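Local coordinates for hypothetical protein, conserved (Leishmania major, PDB 2B4W), which is of unknown function but belongs to the DUF1861 family, placed with the beta-fructosidase clan, whose members share a five-bladed beta-propeller fold, at residues A[53-58]-A[255-260]; A[29-34]-A[48-53]; A[194-199]-A[301-306]; A[228-233]-A[295-300]. All coordinates share one frame; numbering follows the deposited sequence.

Contact 1: residues A[53-58]-A[255-260]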
loop_
_atom_site.group_PDB
_atom_site.type_symbol
_atom_site.label_atom_id
_atom_site.label_comp_id
_atom_site.label_asym_id
_atom_site.label_seq_id
_atom_site.Cartn_x
_atom_site.Cartn_y
_atom_site.Cartn_z
ATOM N N ASP A 53 -1.512 -14.767 -17.170
ATOM C CA ASP A 53 -0.542 -14.918 -18.259
ATOM C C ASP A 53 -0.354 -13.679 -19.109
ATOM O O ASP A 53 0.057 -13.798 -20.265
ATOM C CB ASP A 53 -0.971 -16.075 -19.171
ATOM C CG ASP A 53 -2.398 -15.886 -19.644
ATOM O OD1 ASP A 53 -2.905 -14.765 -19.440
ATOM O OD2 ASP A 53 -2.985 -16.831 -20.201
ATOM N N ILE A 54 -0.621 -12.486 -18.597
ATOM C CA ILE A 54 -0.297 -11.285 -19.365
ATOM C C ILE A 54 0.092 -10.135 -18.444
ATOM O O ILE A 54 -0.337 -10.086 -17.290
ATOM C CB ILE A 54 -1.480 -10.909 -20.270
ATOM C CG1 ILE A 54 -1.685 -9.424 -20.544
ATOM C CG2 ILE A 54 -2.759 -11.505 -19.697
ATOM C CD1 ILE A 54 -2.048 -9.056 -21.962
ATOM N N TRP A 55 0.899 -9.218 -18.962
ATOM C CA TRP A 55 1.431 -8.077 -18.242
ATOM C C TRP A 55 0.847 -6.753 -18.696
ATOM O O TRP A 55 0.343 -6.556 -19.802
ATOM C CB TRP A 55 2.974 -8.110 -18.390
ATOM C CG TRP A 55 3.479 -9.339 -17.672
ATOM C CD1 TRP A 55 3.381 -10.641 -18.073
ATOM C CD2 TRP A 55 4.157 -9.362 -16.412
ATOM N NE1 TRP A 55 3.958 -11.472 -17.141
ATOM C CE2 TRP A 55 4.443 -10.706 -16.112
ATOM C CE3 TRP A 55 4.546 -8.364 -15.517
ATOM C CZ2 TRP A 55 5.108 -11.087 -14.944
ATOM C CZ3 TRP A 55 5.203 -8.747 -14.366
ATOM C CH2 TRP A 55 5.480 -10.094 -14.084
ATOM N N ALA A 56 0.887 -5.783 -17.788
ATOM C CA ALA A 56 0.333 -4.461 -18.019
ATOM C C ALA A 56 -1.089 -4.483 -18.586
ATOM O O ALA A 56 -1.316 -3.650 -19.475
ATOM C CB ALA A 56 1.210 -3.631 -18.954
ATOM N N ALA A 57 -1.955 -5.347 -18.088
ATOM C CA ALA A 57 -3.329 -5.555 -18.497
ATOM C C ALA A 57 -4.313 -5.694 -17.322
ATOM O O ALA A 57 -5.121 -6.624 -17.314
ATOM C CB ALA A 57 -3.454 -6.822 -19.334
ATOM N N SER A 58 -4.205 -4.778 -16.373
ATOM C CA SER A 58 -4.983 -4.679 -15.155
ATOM C C SER A 58 -6.065 -3.620 -15.261
ATOM O O SER A 58 -5.887 -2.699 -16.042
ATOM C CB SER A 58 -4.052 -4.330 -13.977
ATOM O OG SER A 58 -2.949 -5.188 -14.177
ATOM N N PRO A 255 3.721 -17.712 -7.951
ATOM C CA PRO A 255 3.807 -16.298 -8.347
ATOM C C PRO A 255 3.339 -16.123 -9.793
ATOM O O PRO A 255 2.993 -17.081 -10.488
ATOM C CB PRO A 255 5.289 -15.967 -8.202
ATOM C CG PRO A 255 5.990 -17.284 -8.276
ATOM C CD PRO A 255 5.038 -18.317 -7.761
ATOM N N LYS A 256 3.329 -14.866 -10.221
ATOM C CA LYS A 256 2.965 -14.567 -11.599
ATOM C C LYS A 256 3.994 -15.273 -12.493
ATOM O O LYS A 256 3.666 -15.948 -13.459
ATOM C CB LYS A 256 2.953 -13.072 -11.898
ATOM C CG LYS A 256 2.213 -12.705 -13.178
ATOM C CD LYS A 256 2.046 -11.206 -13.308
ATOM C CE LYS A 256 1.174 -10.824 -14.494
ATOM N NZ LYS A 256 -0.256 -11.135 -14.319
ATOM N N VAL A 257 5.247 -15.078 -12.114
ATOM C CA VAL A 257 6.388 -15.732 -12.733
ATOM C C VAL A 257 7.382 -16.141 -11.655
ATOM O O VAL A 257 7.431 -15.524 -10.595
ATOM C CB VAL A 257 7.079 -14.820 -13.753
ATOM C CG1 VAL A 257 6.118 -14.547 -14.903
ATOM C CG2 VAL A 257 7.547 -13.544 -13.082
ATOM N N PRO A 258 8.131 -17.188 -11.967
ATOM C CA PRO A 258 9.120 -17.764 -11.059
ATOM C C PRO A 258 10.034 -16.710 -10.445
ATOM O O PRO A 258 10.502 -16.798 -9.312
ATOM C CB PRO A 258 9.945 -18.683 -11.963
ATOM C CG PRO A 258 9.436 -18.508 -13.349
ATOM C CD PRO A 258 8.057 -17.922 -13.245
ATOM N N LEU A 259 10.312 -15.681 -11.224
ATOM C CA LEU A 259 11.196 -14.610 -10.795
ATOM C C LEU A 259 10.704 -13.893 -9.544
ATOM O O LEU A 259 11.471 -13.225 -8.840
ATOM C CB LEU A 259 11.305 -13.639 -11.967
ATOM C CG LEU A 259 12.209 -12.436 -11.874
ATOM C CD1 LEU A 259 12.720 -12.098 -13.277
ATOM C CD2 LEU A 259 11.528 -11.215 -11.273
ATOM N N LEU A 260 9.407 -14.008 -9.282
ATOM C CA LEU A 260 8.798 -13.260 -8.185
ATOM C C LEU A 260 8.398 -14.219 -7.075
ATOM O O LEU A 260 7.426 -13.958 -6.372
ATOM C CB LEU A 260 7.600 -12.482 -8.711
ATOM C CG LEU A 260 7.950 -11.303 -9.627
ATOM C CD1 LEU A 260 6.690 -10.736 -10.255
ATOM C CD2 LEU A 260 8.715 -10.233 -8.862
#

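Contact 2: residues A[29-34]-A[48-53]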
loop_
_atom_site.group_PDB
_atom_site.type_symbol
_atom_site.label_atom_id
_atom_site.label_comp_id
_atom_site.label_asym_id
_atom_site.label_seq_id
_atom_site.Cartn_x
_atom_site.Cartn_y
_atom_site.Cartn_z
ATOM N N ASP A 29 -6.438 -13.125 -11.617
ATOM C CA ASP A 29 -5.689 -12.942 -10.385
ATOM C C ASP A 29 -6.158 -11.614 -9.775
ATOM O O ASP A 29 -6.591 -10.711 -10.498
ATOM C CB ASP A 29 -4.190 -12.874 -10.603
ATOM C CG ASP A 29 -3.510 -14.208 -10.794
ATOM O OD1 ASP A 29 -4.119 -15.229 -10.431
ATOM O OD2 ASP A 29 -2.374 -14.229 -11.309
ATOM N N VAL A 30 -6.060 -11.521 -8.471
ATOM C CA VAL A 30 -6.336 -10.310 -7.714
ATOM C C VAL A 30 -5.177 -10.113 -6.745
ATOM O O VAL A 30 -4.895 -11.050 -6.001
ATOM C CB VAL A 30 -7.644 -10.377 -6.918
ATOM C CG1 VAL A 30 -7.800 -9.058 -6.155
ATOM C CG2 VAL A 30 -8.833 -10.638 -7.823
ATOM N N TYR A 31 -4.518 -8.972 -6.776
ATOM C CA TYR A 31 -3.301 -8.798 -5.990
ATOM C C TYR A 31 -3.058 -7.299 -5.811
ATOM O O TYR A 31 -3.924 -6.562 -6.254
ATOM C CB TYR A 31 -2.124 -9.504 -6.626
ATOM C CG TYR A 31 -1.655 -9.066 -7.978
ATOM C CD1 TYR A 31 -2.310 -9.422 -9.156
ATOM C CD2 TYR A 31 -0.518 -8.289 -8.082
ATOM C CE1 TYR A 31 -1.810 -8.983 -10.365
ATOM C CE2 TYR A 31 -0.015 -7.847 -9.280
ATOM C CZ TYR A 31 -0.682 -8.207 -10.435
ATOM O OH TYR A 31 -0.179 -7.763 -11.639
ATOM N N ASN A 32 -1.961 -6.974 -5.165
ATOM C CA ASN A 32 -1.559 -5.643 -4.760
ATOM C C ASN A 32 -2.772 -4.756 -4.469
ATOM O O ASN A 32 -3.033 -3.737 -5.101
ATOM C CB ASN A 32 -0.670 -5.033 -5.835
ATOM C CG ASN A 32 0.631 -5.799 -5.992
ATOM O OD1 ASN A 32 0.948 -6.723 -5.245
ATOM N ND2 ASN A 32 1.406 -5.390 -6.987
ATOM N N CYS A 33 -3.525 -5.185 -3.467
ATOM C CA CYS A 33 -4.766 -4.498 -3.096
ATOM C C CYS A 33 -4.466 -3.192 -2.384
ATOM O O CYS A 33 -3.333 -2.941 -1.963
ATOM C CB CYS A 33 -5.569 -5.428 -2.200
ATOM S SG CYS A 33 -6.227 -6.884 -3.079
ATOM N N SER A 34 -5.503 -2.368 -2.216
ATOM C CA SER A 34 -5.388 -1.278 -1.258
ATOM C C SER A 34 -5.391 -1.842 0.159
ATOM O O SER A 34 -5.665 -3.032 0.376
ATOM C CB SER A 34 -6.532 -0.280 -1.359
ATOM O OG SER A 34 -7.771 -0.889 -1.145
ATOM N N ARG A 48 -6.278 -5.112 -7.597
ATOM C CA ARG A 48 -5.743 -5.088 -8.957
ATOM C C ARG A 48 -6.071 -6.434 -9.577
ATOM O O ARG A 48 -5.704 -7.479 -9.008
ATOM C CB ARG A 48 -4.265 -4.775 -8.948
ATOM C CG ARG A 48 -3.441 -5.030 -10.175
ATOM C CD ARG A 48 -1.928 -4.977 -9.900
ATOM N NE ARG A 48 -1.205 -4.992 -11.142
ATOM C CZ ARG A 48 -0.010 -4.650 -11.513
ATOM N NH1 ARG A 48 0.928 -4.183 -10.721
ATOM N NH2 ARG A 48 0.296 -4.794 -12.811
ATOM N N VAL A 49 -6.837 -6.412 -10.629
ATOM C CA VAL A 49 -7.378 -7.534 -11.358
ATOM C C VAL A 49 -6.735 -7.662 -12.747
ATOM O O VAL A 49 -6.806 -6.817 -13.628
ATOM C CB VAL A 49 -8.903 -7.413 -11.483
ATOM C CG1 VAL A 49 -9.499 -8.718 -11.983
ATOM C CG2 VAL A 49 -9.457 -7.036 -10.114
ATOM N N GLU A 50 -6.074 -8.804 -12.923
ATOM C CA GLU A 50 -5.315 -9.080 -14.129
ATOM C C GLU A 50 -5.171 -10.588 -14.294
ATOM O O GLU A 50 -5.036 -11.347 -13.332
ATOM C CB GLU A 50 -4.002 -8.332 -14.040
ATOM C CG GLU A 50 -2.991 -8.568 -15.160
ATOM C CD GLU A 50 -1.723 -7.779 -14.881
ATOM O OE1 GLU A 50 -0.878 -8.250 -14.109
ATOM O OE2 GLU A 50 -1.562 -6.670 -15.419
ATOM N N LYS A 51 -5.229 -10.981 -15.555
ATOM C CA LYS A 51 -4.944 -12.307 -16.076
ATOM C C LYS A 51 -3.526 -12.718 -15.743
ATOM O O LYS A 51 -2.560 -11.966 -15.896
ATOM C CB LYS A 51 -5.170 -12.308 -17.596
ATOM C CG LYS A 51 -6.506 -12.918 -17.987
ATOM C CD LYS A 51 -6.636 -13.282 -19.450
ATOM C CE LYS A 51 -5.535 -14.090 -20.084
ATOM N NZ LYS A 51 -5.905 -15.377 -20.733
ATOM N N ARG A 52 -3.363 -13.944 -15.243
ATOM C CA ARG A 52 -2.029 -14.304 -14.829
ATOM C C ARG A 52 -1.032 -14.377 -15.988
ATOM O O ARG A 52 0.158 -14.085 -15.806
ATOM C CB ARG A 52 -1.979 -15.654 -14.091
ATOM C CG ARG A 52 -0.602 -15.682 -13.425
ATOM C CD ARG A 52 -0.372 -16.850 -12.520
ATOM N NE ARG A 52 -1.318 -16.940 -11.419
ATOM C CZ ARG A 52 -1.475 -18.024 -10.673
ATOM N NH1 ARG A 52 -0.748 -19.108 -10.910
ATOM N NH2 ARG A 52 -2.370 -17.994 -9.697
ATOM N N ASP A 53 -1.512 -14.767 -17.170
ATOM C CA ASP A 53 -0.542 -14.918 -18.259
ATOM C C ASP A 53 -0.354 -13.679 -19.109
ATOM O O ASP A 53 0.057 -13.798 -20.265
ATOM C CB ASP A 53 -0.971 -16.075 -19.171
ATOM C CG ASP A 53 -2.398 -15.886 -19.644
ATOM O OD1 ASP A 53 -2.905 -14.765 -19.440
ATOM O OD2 ASP A 53 -2.985 -16.831 -20.201
#

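Contact 3: residues A[194-199]-A[301-306]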
loop_
_atom_site.group_PDB
_atom_site.type_symbol
_atom_site.label_atom_id
_atom_site.label_comp_id
_atom_site.label_asym_id
_atom_site.label_seq_id
_atom_site.Cartn_x
_atom_site.Cartn_y
_atom_site.Cartn_z
ATOM N N GLN A 194 1.451 2.325 2.453
ATOM C CA GLN A 194 0.454 2.946 3.314
ATOM C C GLN A 194 1.189 3.654 4.457
ATOM O O GLN A 194 1.999 3.013 5.149
ATOM C CB GLN A 194 -0.564 1.926 3.817
ATOM C CG GLN A 194 -1.806 2.510 4.496
ATOM C CD GLN A 194 -2.720 3.133 3.462
ATOM O OE1 GLN A 194 -2.757 2.682 2.318
ATOM N NE2 GLN A 194 -3.451 4.174 3.828
ATOM N N ALA A 195 0.881 4.942 4.592
ATOM C CA ALA A 195 1.319 5.795 5.688
ATOM C C ALA A 195 0.219 6.047 6.719
ATOM O O ALA A 195 -0.967 6.215 6.453
ATOM C CB ALA A 195 1.875 7.123 5.190
ATOM N N TYR A 196 0.647 6.072 7.977
ATOM C CA TYR A 196 -0.180 6.220 9.158
ATOM C C TYR A 196 0.315 7.361 10.038
ATOM O O TYR A 196 1.530 7.506 10.170
ATOM C CB TYR A 196 -0.164 4.941 10.011
ATOM C CG TYR A 196 -0.713 3.749 9.237
ATOM C CD1 TYR A 196 0.063 3.034 8.354
ATOM C CD2 TYR A 196 -2.048 3.382 9.406
ATOM C CE1 TYR A 196 -0.439 1.951 7.650
ATOM C CE2 TYR A 196 -2.560 2.314 8.707
ATOM C CZ TYR A 196 -1.754 1.605 7.835
ATOM O OH TYR A 196 -2.288 0.542 7.133
ATOM N N LEU A 197 -0.623 8.099 10.619
ATOM C CA LEU A 197 -0.271 9.089 11.624
ATOM C C LEU A 197 -0.270 8.442 13.006
ATOM O O LEU A 197 -1.233 7.792 13.404
ATOM C CB LEU A 197 -1.237 10.271 11.645
ATOM C CG LEU A 197 -1.083 11.269 12.808
ATOM C CD1 LEU A 197 0.244 11.996 12.668
ATOM C CD2 LEU A 197 -2.241 12.257 12.856
ATOM N N LEU A 198 0.827 8.646 13.713
ATOM C CA LEU A 198 1.016 8.134 15.054
ATOM C C LEU A 198 0.799 9.203 16.104
ATOM O O LEU A 198 1.094 10.375 15.893
ATOM C CB LEU A 198 2.449 7.583 15.187
ATOM C CG LEU A 198 2.833 6.527 14.151
ATOM C CD1 LEU A 198 4.222 5.950 14.422
ATOM C CD2 LEU A 198 1.793 5.418 14.135
ATOM N N SER A 199 0.318 8.820 17.276
ATOM C CA SER A 199 0.081 9.732 18.370
ATOM C C SER A 199 1.296 10.585 18.723
ATOM O O SER A 199 1.123 11.640 19.350
ATOM C CB SER A 199 -0.340 8.941 19.622
ATOM O OG SER A 199 0.824 8.224 20.001
ATOM N N GLY A 301 4.360 5.408 19.597
ATOM C CA GLY A 301 2.973 5.762 19.733
ATOM C C GLY A 301 2.051 4.869 18.917
ATOM O O GLY A 301 2.511 4.035 18.145
ATOM N N THR A 302 0.770 5.070 19.146
ATOM C CA THR A 302 -0.386 4.470 18.560
ATOM C C THR A 302 -0.845 5.192 17.296
ATOM O O THR A 302 -0.590 6.374 17.080
ATOM C CB THR A 302 -1.580 4.461 19.552
ATOM O OG1 THR A 302 -1.929 5.806 19.932
ATOM C CG2 THR A 302 -1.196 3.708 20.821
ATOM N N ILE A 303 -1.569 4.425 16.480
ATOM C CA ILE A 303 -2.178 4.984 15.280
ATOM C C ILE A 303 -3.393 5.861 15.598
ATOM O O ILE A 303 -4.302 5.522 16.347
ATOM C CB ILE A 303 -2.610 3.917 14.268
ATOM C CG1 ILE A 303 -1.404 3.147 13.720
ATOM C CG2 ILE A 303 -3.489 4.544 13.194
ATOM C CD1 ILE A 303 -1.724 1.770 13.202
ATOM N N ILE A 304 -3.400 7.036 14.966
ATOM C CA ILE A 304 -4.424 8.052 15.023
ATOM C C ILE A 304 -5.312 8.033 13.785
ATOM O O ILE A 304 -4.820 8.121 12.659
ATOM C CB ILE A 304 -3.794 9.450 15.124
ATOM C CG1 ILE A 304 -2.819 9.571 16.295
ATOM C CG2 ILE A 304 -4.899 10.507 15.181
ATOM C CD1 ILE A 304 -3.516 9.660 17.634
ATOM N N GLY A 305 -6.626 7.931 13.988
ATOM C CA GLY A 305 -7.514 7.957 12.829
ATOM C C GLY A 305 -7.734 6.551 12.305
ATOM O O GLY A 305 -7.200 5.576 12.833
ATOM N N ASP A 306 -8.517 6.464 11.250
ATOM C CA ASP A 306 -8.933 5.230 10.627
ATOM C C ASP A 306 -9.315 5.415 9.160
ATOM O O ASP A 306 -9.368 6.517 8.617
ATOM C CB ASP A 306 -10.087 4.628 11.425
ATOM C CG ASP A 306 -11.374 5.413 11.402
ATOM O OD1 ASP A 306 -11.777 5.961 10.363
ATOM O OD2 ASP A 306 -12.046 5.480 12.455
HETATM O O HOH W 1 -3.397 7.190 10.478
#

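Contact 4: residues A[228-233]-A[295-300]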
loop_
_atom_site.group_PDB
_atom_site.type_symbol
_atom_site.label_atom_id
_atom_site.label_comp_id
_atom_site.label_asym_id
_atom_site.label_seq_id
_atom_site.Cartn_x
_atom_site.Cartn_y
_atom_site.Cartn_z
ATOM N N ALA A 228 8.701 -1.825 7.249
ATOM C CA ALA A 228 8.138 -0.733 8.044
ATOM C C ALA A 228 9.258 0.180 8.515
ATOM O O ALA A 228 10.380 -0.288 8.711
ATOM C CB ALA A 228 7.365 -1.228 9.258
ATOM N N PHE A 229 8.966 1.453 8.701
ATOM C CA PHE A 229 9.824 2.409 9.353
ATOM C C PHE A 229 8.978 3.557 9.904
ATOM O O PHE A 229 7.801 3.708 9.572
ATOM C CB PHE A 229 10.896 2.966 8.405
ATOM C CG PHE A 229 10.304 3.619 7.168
ATOM C CD1 PHE A 229 10.034 2.837 6.053
ATOM C CD2 PHE A 229 10.012 4.965 7.124
ATOM C CE1 PHE A 229 9.478 3.424 4.933
ATOM C CE2 PHE A 229 9.439 5.556 6.018
ATOM C CZ PHE A 229 9.195 4.759 4.915
ATOM N N VAL A 230 9.630 4.366 10.735
ATOM C CA VAL A 230 8.948 5.546 11.262
ATOM C C VAL A 230 9.746 6.766 10.815
ATOM O O VAL A 230 10.975 6.745 10.847
ATOM C CB VAL A 230 8.791 5.510 12.785
ATOM C CG1 VAL A 230 8.179 6.783 13.331
ATOM C CG2 VAL A 230 7.923 4.319 13.181
ATOM N N LEU A 231 8.980 7.758 10.398
ATOM C CA LEU A 231 9.484 9.012 9.907
ATOM C C LEU A 231 9.143 10.142 10.861
ATOM O O LEU A 231 7.993 10.265 11.274
ATOM C CB LEU A 231 8.867 9.364 8.539
ATOM C CG LEU A 231 9.034 10.853 8.194
ATOM C CD1 LEU A 231 10.478 11.097 7.785
ATOM C CD2 LEU A 231 8.063 11.302 7.112
ATOM N N ASP A 232 10.151 10.951 11.156
ATOM C CA ASP A 232 9.832 12.221 11.800
ATOM C C ASP A 232 9.703 13.285 10.716
ATOM O O ASP A 232 10.698 13.602 10.071
ATOM C CB ASP A 232 10.882 12.596 12.836
ATOM C CG ASP A 232 10.454 13.788 13.679
ATOM O OD1 ASP A 232 10.196 14.852 13.080
ATOM O OD2 ASP A 232 10.386 13.625 14.911
ATOM N N PRO A 233 8.496 13.815 10.540
ATOM C CA PRO A 233 8.193 14.646 9.375
ATOM C C PRO A 233 8.940 15.975 9.456
ATOM O O PRO A 233 9.034 16.703 8.467
ATOM C CB PRO A 233 6.678 14.832 9.432
ATOM C CG PRO A 233 6.252 14.490 10.812
ATOM C CD PRO A 233 7.349 13.696 11.449
ATOM N N TYR A 295 2.442 -5.277 16.481
ATOM C CA TYR A 295 2.448 -3.864 16.159
ATOM C C TYR A 295 3.845 -3.420 15.739
ATOM O O TYR A 295 4.821 -3.521 16.478
ATOM C CB TYR A 295 2.005 -3.005 17.324
ATOM C CG TYR A 295 1.843 -1.531 17.019
ATOM C CD1 TYR A 295 0.941 -1.086 16.068
ATOM C CD2 TYR A 295 2.600 -0.570 17.683
ATOM C CE1 TYR A 295 0.781 0.260 15.787
ATOM C CE2 TYR A 295 2.461 0.784 17.407
ATOM C CZ TYR A 295 1.540 1.187 16.462
ATOM O OH TYR A 295 1.380 2.522 16.172
ATOM N N PRO A 296 3.951 -2.906 14.520
ATOM C CA PRO A 296 5.285 -2.590 14.014
ATOM C C PRO A 296 5.819 -1.185 14.251
ATOM O O PRO A 296 6.872 -0.832 13.696
ATOM C CB PRO A 296 5.038 -2.789 12.505
ATOM C CG PRO A 296 3.654 -2.288 12.303
ATOM C CD PRO A 296 2.887 -2.636 13.548
ATOM N N PHE A 297 5.177 -0.340 15.037
ATOM C CA PHE A 297 5.743 0.982 15.308
ATOM C C PHE A 297 5.925 1.151 16.818
ATOM O O PHE A 297 5.874 2.270 17.340
ATOM C CB PHE A 297 4.856 2.103 14.771
ATOM C CG PHE A 297 4.315 1.947 13.362
ATOM C CD1 PHE A 297 5.173 1.754 12.296
ATOM C CD2 PHE A 297 2.955 1.989 13.105
ATOM C CE1 PHE A 297 4.702 1.613 11.000
ATOM C CE2 PHE A 297 2.473 1.841 11.813
ATOM C CZ PHE A 297 3.345 1.633 10.754
ATOM N N LYS A 298 6.127 0.011 17.479
ATOM C CA LYS A 298 6.298 -0.050 18.924
ATOM C C LYS A 298 7.255 1.030 19.425
ATOM O O LYS A 298 8.337 1.257 18.897
ATOM C CB LYS A 298 6.772 -1.441 19.347
ATOM N N GLY A 299 6.799 1.715 20.471
ATOM C CA GLY A 299 7.574 2.773 21.079
ATOM C C GLY A 299 7.412 4.097 20.374
ATOM O O GLY A 299 7.948 5.098 20.851
ATOM N N HIS A 300 6.680 4.167 19.252
ATOM C CA HIS A 300 6.569 5.489 18.634
ATOM C C HIS A 300 5.126 5.965 18.675
ATOM O O HIS A 300 4.704 6.823 17.898
ATOM C CB HIS A 300 7.100 5.487 17.213
ATOM C CG HIS A 300 8.525 5.114 17.011
ATOM N ND1 HIS A 300 8.924 3.831 16.712
ATOM C CD2 HIS A 300 9.653 5.860 17.055
ATOM C CE1 HIS A 300 10.238 3.801 16.585
ATOM N NE2 HIS A 300 10.709 5.020 16.787
#

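Contact 1: residues A[53-58]-A[255-260]
The loop backbones that bring Ile54 and Trp55 up to Lys256, Val257 and Leu260 do not pair as strands. One joins strands 42-50 and 59-67; the other makes a tight turn with a short 3-10 element at 258-259, closed by Leu260 N on Val257 O at 2.8 Å. Lys256 runs antiparallel to the Trp55 side chain, laying its methylenes over one indole face: CD sits 3.7 Å from the centroid of the Trp55 six-membered ring, in a CH-pi contact. The edge of the indole is met by branched side chains, Val257 CG1 lying in the ring plane 3.6 Å from Trp55 CZ2 and Leu260 CD1 approaching CH2. In a fold consistent with a beta-propeller, the contact joins the loop between strands 42-50 and 59-67 to the loop before strand 264-271. The Lys256 chain runs extended as far as CE, then bends (chi4 71°) to set NZ near the backbone carbonyl of Ile54. There NZ gives a weak bond to Ile54 O at 3.2 Å, while its stronger partners are Lys51 O and the carboxylate of Glu50. At 5.0 Å from the centroid of the Trp55 five-membered ring, NZ adds at most a weak cation-pi attraction.

Contact 2: residues A[29-34]-A[48-53]
Asp29, Val30 and Tyr31 pair with Glu50, Val49 and Arg48, setting strand 29-31 antiparallel to strand 42-50, which pairs on with 59-67, probably as part of a beta-propeller blade. Backbone polar groups are met in pairs. Asp29 and Glu50 exchange both of their N-H...O bonds, Asp29 N to Glu50 O being 2.8 Å, and Tyr31 and Arg48 do the same, with Tyr31 N to Arg48 O at 2.9 Å. Between them lies the non-hydrogen-bonded pair Val30 and Val49, whose side chains share the opposite face of the sheet from the polar ones and touch through their CG2 atoms.

On the polar face, Asp29 engages Arg52, which lies beyond the strand end. Arg52 NE donates to the syn lone pair of Asp29 OD2 at 2.9 Å, nearly in the guanidinium plane, and weaker, longer bonds from NE and NH2 reach OD1. Arg48 crosses the Tyr31 ring: its extended chain lays CD over one face, 3.8 Å from the ring centroid, and the guanidinium plane is turned 21° from the ring, with Tyr31 OH lying over its face. The charge of Arg48 is answered instead by Asp83, which NH1 reaches and which also accepts from Asn32 ND2. Glu50 OE1 serves two partners, Lys256 and the phenol. Tyr31 OH donates to Glu50 OE1 at 2.6 Å, meeting the carboxylate from above its plane.

Contact 3: residues A[194-199]-A[301-306]
Tyr196 offers the aromatic ring of this contact, and Ile303 comes to it obliquely, neither stacking on a face nor sitting at the edge: Ile303 CD1 is 4.1 Å from Tyr196 CD2. Tyr196 OH is hydrogen-bonded to Ile269 O. Beside this, Leu198 CD2 packs on Ile303 CG1 at 3.9 Å, while on the other face of the sheet Leu197 CD2 meets Ile304 CB. Ile304 CG1, anti to its carbonyl carbon (chi1 -54°), lies against the backbone of Ser199. The short strand 303-304 thus pairs with strand 188-198 and forms an outer edge of the five-strand antiparallel sheet, probably one propeller blade. Two backbone bonds carry the pairing. Ile304 N donates to Leu197 O at 2.8 Å, almost straight at 173°, and Ser199 N reaches Thr302 O at 2.6 Å. The reciprocal side has opened, for Leu197 N and Ile304 O are 4.7 Å apart and a water fills the gap, accepting from the first at 2.9 Å and donating to the second. The chemistry is therefore that of a frayed strand edge: direct bonds secure the Ser199 end, apolar side chains line both faces, and a solvent molecule satisfies the amide and carbonyl that diverge.

Contact 4: residues A[228-233]-A[295-300]
Val230 lays its CG2 methyl over one face of the His300 imidazole, 3.6 Å above the plane and offset toward the rim, nearest ND1. With CG1 anti to its backbone N (chi1 176°), the second methyl meets the same face of the ring, nearest CG and CD2. The CG2 methyl has a second neighbour, for Phe297 CD1 lies 3.9 Å from it, so this one branch of the valine is shared between the two aromatic side chains. The Phe297 ring is not stacked squarely on the strand. Ala228 CB, Phe229 O and Val230 CG2 all come to it obliquely, with Ala228 CB 4.3 Å from Phe297 CE1.

What brings Phe297 and His300 together is the type II beta turn from 297 to 300, with Gly299 at its third position and a positive phi of 84°. His300 N bonds to Phe297 O at 2.8 Å, and the same carbonyl lies in the plane of the imidazole at its edge, where ND1 offers a weak bond of 3.5 Å. The loop runs from strand 287-293 toward strand 303-304 and lies across one face of the antiparallel sheet that holds strand 223-231, probably one blade of a propeller. Neighbouring strands of that sheet share the burial, through Ile206 and Leu198 against Phe297 and Thr239 against His300. No hydrogen bond crosses between the two segments. Pro296 touches both Ala228 and the Phe297 ring, its CB meeting Ala228 CB at 4.3 Å and its CG standing over the ring centre.

How the contacts relate
The four contacts form two pairs on opposite sides of the chain's centre. Contacts 1 and 2 have centres 9 Å apart, share Asp53 and meet where Glu50 faces Lys256. Contacts 3 and 4, also 9 Å apart, reach the same sheet, in which strands 188-198 and 223-231 both lie; contact 4 is nested inside the loop closed by contact 3, and Tyr295 OH probably bonds to Gly301 O. Across the molecule, contacts 2 and 3 have centres 28 Å apart. Contact 1 crosses contacts 3 and 4 in sequence. Late segments return to earlier ones, 255-260 to loop 53-58 and 295-306 to strands 188-198 and 223-231, as expected of a probable propeller linking distant parts of the chain.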